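Local atomic coordinates of cell division protein SepF (Methanobrevibacter smithii, PDB entry 7AL1), a protein that binds the division protein FtsZ and probably anchors it to the membrane in archaea, the chain here being the C-terminal part that carries the SepF family domain. Residues L16-T21 and I40-F45; A70-L75 and I84-K89. All blocks are in the same frame, centred on the assembly; numbering follows the deposited sequence.

In the fold
From the N terminus, strand 13-17 leads into helix 22-33, and contact 1 (16-21 with 40-45) closes this first excursion by bringing strand 39-42 back parallel, a beta-alpha-beta unit. The chain then runs through helices 44-49 and 51-68 before contact 2 (70-75 with 84-89) closes the shorter loop of a beta hairpin. The contacts therefore follow one another without nesting, their centres about 14 Å apart. They join in one sheet, of four strands within this chain, which runs on into the second subunit. In it strand 39-42 lies beside strand 81-87: Leu41 of contact 1 pairs with Ile84 of contact 2 through the backbone, and Leu43 packs on Ile84. Both contacts also touch the second subunit.

Contact 1: residues L16-T21 and I40-F45; sequences LIRPKT and ILDLSF
Ile17 ties strand 13-17 to strand 39-42 through both of its backbone groups, its N donating to Ile40 O (3.1 Å) and its O accepting from Asp42 N (2.9 Å). This short parallel ladder closes a beta-alpha-beta unit, and the buried packing lies beside it and just past its end. Leu16 and Ile40 lie side by side, Leu16 CD2 4.1 Å from Ile40 CD1, and both also pack on the second subunit. Past the strand end, Pro19 crosses Leu41 at about a right angle, with Pro19 CD tight against Leu41 CD1 at 3.6 Å; Leu41 in turn reaches Val28 and Ile61 of the covering helices.

The solvent side is built from the long chains of Arg18 and Lys20. With CG anti to the backbone N (chi1 -178°) and an extended chain, Arg18 runs alongside Asp42. Its NE donates to Ser44 OG (3.2 Å), close to the guanidinium plane, whereas the salt bridge from Arg18 NE to Asp42 OD2 is longer at 3.5 Å, with the two planes 55° apart. Phe45 CB sits over the centre of one guanidinium face, while Lys20 CG lies 3.8 Å from the centroid of the Phe45 ring in a CH-pi contact. An alanine in place of Phe45 would probably leave the Lys20 chain without a surface to lie on and free to turn.

Asp42 divides its carboxylate: OD1 takes Ser44 N in an Asx turn and also Asn82 N, and OD2 faces Arg18, so its buried negative charge is probably offset in part by the arginine and by the two N-H groups at OD1.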
loop_
_atom_site.group_PDB
_atom_site.type_symbol
_atom_site.label_atom_id
_atom_site.label_comp_id
_atom_site.label_asym_id
_atom_site.label_seq_id
_atom_site.Cartn_x
_atom_site.Cartn_y
_atom_site.Cartn_z
ATOM N N LEU A 16 6.883 -4.767 -2.834
ATOM C CA LEU A 16 7.160 -4.253 -1.501
ATOM C C LEU A 16 8.659 -4.317 -1.300
ATOM O O LEU A 16 9.266 -5.382 -1.433
ATOM C CB LEU A 16 6.438 -5.077 -0.433
ATOM C CG LEU A 16 4.906 -4.986 -0.600
ATOM C CD1 LEU A 16 4.400 -6.315 -1.128
ATOM C CD2 LEU A 16 4.187 -4.649 0.678
ATOM N N ILE A 17 9.265 -3.178 -0.986
ATOM C CA ILE A 17 10.725 -3.042 -0.962
ATOM C C ILE A 17 11.114 -2.112 0.186
ATOM O O ILE A 17 10.522 -1.030 0.298
ATOM C CB ILE A 17 11.196 -2.458 -2.315
ATOM C CG1 ILE A 17 10.688 -3.269 -3.532
ATOM C CG2 ILE A 17 12.710 -2.397 -2.398
ATOM C CD1 ILE A 17 10.923 -2.650 -4.958
ATOM N N ARG A 18 12.133 -2.487 0.958
ATOM C CA ARG A 18 12.752 -1.678 2.009
ATOM C C ARG A 18 14.204 -1.459 1.582
ATOM O O ARG A 18 15.101 -2.251 1.942
ATOM C CB ARG A 18 12.651 -2.370 3.365
ATOM C CG ARG A 18 13.228 -1.580 4.492
ATOM C CD ARG A 18 12.857 -2.237 5.811
ATOM N NE ARG A 18 13.322 -1.496 6.967
ATOM C CZ ARG A 18 14.419 -1.787 7.657
ATOM N NH1 ARG A 18 15.196 -2.805 7.291
ATOM N NH2 ARG A 18 14.742 -1.044 8.710
ATOM N N PRO A 19 14.501 -0.412 0.800
ATOM C CA PRO A 19 15.848 -0.314 0.230
ATOM C C PRO A 19 16.902 -0.087 1.298
ATOM O O PRO A 19 16.690 0.631 2.286
ATOM C CB PRO A 19 15.775 0.901 -0.709
ATOM C CG PRO A 19 14.549 1.642 -0.302
ATOM C CD PRO A 19 13.599 0.611 0.241
ATOM N N LYS A 20 18.084 -0.661 1.058
ATOM C CA LYS A 20 19.242 -0.451 1.919
ATOM C C LYS A 20 20.408 0.210 1.218
ATOM O O LYS A 20 21.332 0.674 1.905
ATOM C CB LYS A 20 19.731 -1.788 2.490
ATOM C CG LYS A 20 18.717 -2.475 3.363
ATOM C CD LYS A 20 19.370 -3.596 4.151
ATOM C CE LYS A 20 18.341 -4.339 4.964
ATOM N NZ LYS A 20 18.979 -5.438 5.739
ATOM N N THR A 21 20.392 0.299 -0.113
ATOM C CA THR A 21 21.495 0.823 -0.902
ATOM C C THR A 21 20.940 1.712 -2.004
ATOM O O THR A 21 19.738 1.687 -2.303
ATOM C CB THR A 21 22.297 -0.304 -1.560
ATOM O OG1 THR A 21 21.469 -0.983 -2.517
ATOM C CG2 THR A 21 22.773 -1.299 -0.523
ATOM N N ILE A 40 5.222 -0.341 -2.884
ATOM C CA ILE A 40 5.069 0.097 -1.494
ATOM C C ILE A 40 6.471 0.124 -0.904
ATOM O O ILE A 40 7.096 -0.923 -0.712
ATOM C CB ILE A 40 4.107 -0.786 -0.694
ATOM C CG1 ILE A 40 2.696 -0.706 -1.310
ATOM C CG2 ILE A 40 4.113 -0.326 0.749
ATOM C CD1 ILE A 40 1.708 -1.729 -0.763
ATOM N N LEU A 41 6.995 1.326 -0.706
ATOM C CA LEU A 41 8.382 1.580 -0.392
ATOM C C LEU A 41 8.480 1.887 1.096
ATOM O O LEU A 41 7.753 2.755 1.594
ATOM C CB LEU A 41 8.773 2.842 -1.194
ATOM C CG LEU A 41 10.198 3.324 -1.175
ATOM C CD1 LEU A 41 11.098 2.273 -1.694
ATOM C CD2 LEU A 41 10.310 4.561 -2.045
ATOM N N ASP A 42 9.395 1.219 1.804
ATOM C CA ASP A 42 9.668 1.499 3.208
ATOM C C ASP A 42 11.045 2.168 3.281
ATOM O O ASP A 42 12.063 1.507 3.074
ATOM C CB ASP A 42 9.649 0.231 4.065
ATOM C CG ASP A 42 9.952 0.500 5.506
ATOM O OD1 ASP A 42 10.144 1.653 5.901
ATOM O OD2 ASP A 42 10.018 -0.497 6.297
ATOM N N LEU A 43 11.081 3.476 3.541
ATOM C CA LEU A 43 12.318 4.241 3.579
ATOM C C LEU A 43 12.979 4.279 4.943
ATOM O O LEU A 43 13.951 5.021 5.134
ATOM C CB LEU A 43 12.055 5.683 3.113
ATOM C CG LEU A 43 11.745 5.801 1.619
ATOM C CD1 LEU A 43 11.551 7.263 1.258
ATOM C CD2 LEU A 43 12.897 5.247 0.801
ATOM N N SER A 44 12.511 3.478 5.892
ATOM C CA SER A 44 12.986 3.613 7.263
ATOM C C SER A 44 14.451 3.235 7.420
ATOM O O SER A 44 15.136 3.806 8.270
ATOM C CB SER A 44 12.127 2.771 8.220
ATOM O OG SER A 44 12.160 1.391 7.896
ATOM N N PHE A 45 14.941 2.248 6.669
ATOM C CA PHE A 45 16.345 1.906 6.836
ATOM C C PHE A 45 17.235 3.047 6.346
ATOM O O PHE A 45 18.199 3.432 7.024
ATOM C CB PHE A 45 16.670 0.614 6.087
ATOM C CG PHE A 45 18.128 0.222 6.166
ATOM C CD1 PHE A 45 19.067 0.746 5.309
ATOM C CD2 PHE A 45 18.552 -0.685 7.118
ATOM C CE1 PHE A 45 20.399 0.355 5.379
ATOM C CE2 PHE A 45 19.877 -1.059 7.198
ATOM C CZ PHE A 45 20.800 -0.535 6.331
HETATM O O HOH W 1 14.736 1.996 3.666
#

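Contact 2: residues A70-L75 and I84-K89; sequences AEALLL and IIIAPK
The pairing of Glu71 with Ala87 and of Leu73 with Ile85 makes this an antiparallel hairpin ladder, between the start of strand 71-78 and the end of strand 81-87. The two strand segments run at 165° to each other, and each of these hydrogen-bonded pairs is joined by two backbone bonds. Leu73 N donates to Ile85 O and Ile85 N to Leu73 O, both at 2.9 Å.

On the face of Leu73 and Ile85, the isoleucine methyl does most of the touching. Ile85 CG1 is anti to the backbone N (chi1 -174°), which puts CG2 between the N and the carbonyl carbon. There CG2 meets Leu73 CB at 4.0 Å and, farther along, Leu75 CD2 at the same distance of 4.0 Å. Leu75 approaches obliquely and also brings its CD1 to within 4.1 Å of Ile85 CB. Glu71 extends from this same face, and its OE1 accepts a hydrogen bond from Leu93 N.

The other face is formed by Ala72, Leu74, Ile84 and Ile86. Ala72 CB faces both Ile84 CG2 and Ile86 CG1, 4.2 Å from each.

Helix 51-68 packs on this second face, through Ile61 against Ala72 and Ile86, while Leu93 of strand 92-95 lies on Leu73, Ile85 and Ala87. Leu73, Leu75 and Ile85 also reach the second subunit, and strand 39-42 continues the sheet beyond strand 81-87.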
loop_
_atom_site.group_PDB
_atom_site.type_symbol
_atom_site.label_atom_id
_atom_site.label_comp_id
_atom_site.label_asym_id
_atom_site.label_seq_id
_atom_site.Cartn_x
_atom_site.Cartn_y
_atom_site.Cartn_z
ATOM N N ALA A 70 4.257 9.614 -12.362
ATOM C CA ALA A 70 3.945 8.740 -11.241
ATOM C C ALA A 70 3.308 9.532 -10.107
ATOM O O ALA A 70 3.483 10.752 -9.990
ATOM C CB ALA A 70 5.212 8.037 -10.749
ATOM N N GLU A 71 2.556 8.824 -9.263
ATOM C CA GLU A 71 2.044 9.363 -8.010
ATOM C C GLU A 71 2.856 8.799 -6.851
ATOM O O GLU A 71 3.390 7.703 -6.945
ATOM C CB GLU A 71 0.587 8.923 -7.793
ATOM C CG GLU A 71 -0.451 9.423 -8.797
ATOM C CD GLU A 71 -1.876 8.994 -8.414
ATOM O OE1 GLU A 71 -2.294 7.881 -8.803
ATOM O OE2 GLU A 71 -2.576 9.765 -7.717
ATOM N N ALA A 72 2.987 9.555 -5.765
ATOM C CA ALA A 72 3.683 9.055 -4.581
ATOM C C ALA A 72 2.949 9.584 -3.373
ATOM O O ALA A 72 2.936 10.801 -3.159
ATOM C CB ALA A 72 5.141 9.505 -4.546
ATOM N N LEU A 73 2.365 8.695 -2.585
ATOM C CA LEU A 73 1.474 9.044 -1.490
ATOM C C LEU A 73 2.002 8.447 -0.204
ATOM O O LEU A 73 2.222 7.228 -0.123
ATOM C CB LEU A 73 0.061 8.523 -1.781
ATOM C CG LEU A 73 -1.013 8.892 -0.770
ATOM C CD1 LEU A 73 -1.328 10.383 -0.828
ATOM C CD2 LEU A 73 -2.275 8.079 -1.015
ATOM N N LEU A 74 2.221 9.289 0.784
ATOM C CA LEU A 74 2.626 8.824 2.090
ATOM C C LEU A 74 1.507 7.976 2.691
ATOM O O LEU A 74 0.337 8.378 2.705
ATOM C CB LEU A 74 2.903 10.041 2.965
ATOM C CG LEU A 74 3.154 9.707 4.424
ATOM C CD1 LEU A 74 4.382 8.869 4.614
ATOM C CD2 LEU A 74 3.317 11.005 5.206
ATOM N N LEU A 75 1.862 6.804 3.210
ATOM C CA LEU A 75 0.899 5.948 3.900
ATOM C C LEU A 75 1.016 6.037 5.414
ATOM O O LEU A 75 0.003 6.272 6.090
ATOM C CB LEU A 75 1.076 4.493 3.447
ATOM C CG LEU A 75 0.836 4.196 1.987
ATOM C CD1 LEU A 75 1.063 2.736 1.660
ATOM C CD2 LEU A 75 -0.572 4.620 1.575
ATOM N N ILE A 84 5.565 4.610 1.812
ATOM C CA ILE A 84 5.036 5.415 0.708
ATOM C C ILE A 84 4.608 4.477 -0.407
ATOM O O ILE A 84 5.276 3.471 -0.653
ATOM C CB ILE A 84 6.126 6.366 0.179
ATOM C CG1 ILE A 84 6.649 7.253 1.301
ATOM C CG2 ILE A 84 5.681 7.230 -1.002
ATOM C CD1 ILE A 84 8.074 7.730 1.075
ATOM N N ILE A 85 3.478 4.737 -1.047
ATOM C CA ILE A 85 3.138 4.023 -2.267
ATOM C C ILE A 85 3.438 4.874 -3.479
ATOM O O ILE A 85 3.015 6.036 -3.554
ATOM C CB ILE A 85 1.690 3.500 -2.298
ATOM C CG1 ILE A 85 1.511 2.648 -3.573
ATOM C CG2 ILE A 85 0.683 4.601 -2.182
ATOM C CD1 ILE A 85 0.344 1.716 -3.549
ATOM N N ILE A 86 4.200 4.326 -4.409
ATOM C CA ILE A 86 4.470 4.962 -5.688
ATOM C C ILE A 86 3.685 4.215 -6.752
ATOM O O ILE A 86 3.908 3.022 -6.971
ATOM C CB ILE A 86 5.970 4.943 -6.022
ATOM C CG1 ILE A 86 6.763 5.648 -4.929
ATOM C CG2 ILE A 86 6.214 5.572 -7.396
ATOM C CD1 ILE A 86 8.222 5.345 -4.995
ATOM N N ALA A 87 2.803 4.914 -7.451
ATOM C CA ALA A 87 1.971 4.302 -8.463
ATOM C C ALA A 87 2.387 4.812 -9.827
ATOM O O ALA A 87 2.480 6.026 -10.023
ATOM C CB ALA A 87 0.506 4.654 -8.215
ATOM N N PRO A 88 2.648 3.931 -10.778
ATOM C CA PRO A 88 2.995 4.377 -12.126
ATOM C C PRO A 88 1.796 4.987 -12.827
ATOM O O PRO A 88 0.646 4.673 -12.526
ATOM C CB PRO A 88 3.398 3.076 -12.823
ATOM C CG PRO A 88 2.514 2.033 -12.162
ATOM C CD PRO A 88 2.509 2.461 -10.703
ATOM N N LYS A 89 2.072 5.860 -13.786
ATOM C CA LYS A 89 0.995 6.293 -14.665
ATOM C C LYS A 89 0.301 5.062 -15.241
ATOM O O LYS A 89 0.960 4.135 -15.710
ATOM C CB LYS A 89 1.570 7.150 -15.785
ATOM C CG LYS A 89 0.534 8.063 -16.425
ATOM C CD LYS A 89 1.154 8.991 -17.457
ATOM C CE LYS A 89 0.123 9.958 -18.023
ATOM N NZ LYS A 89 0.763 10.963 -18.920
#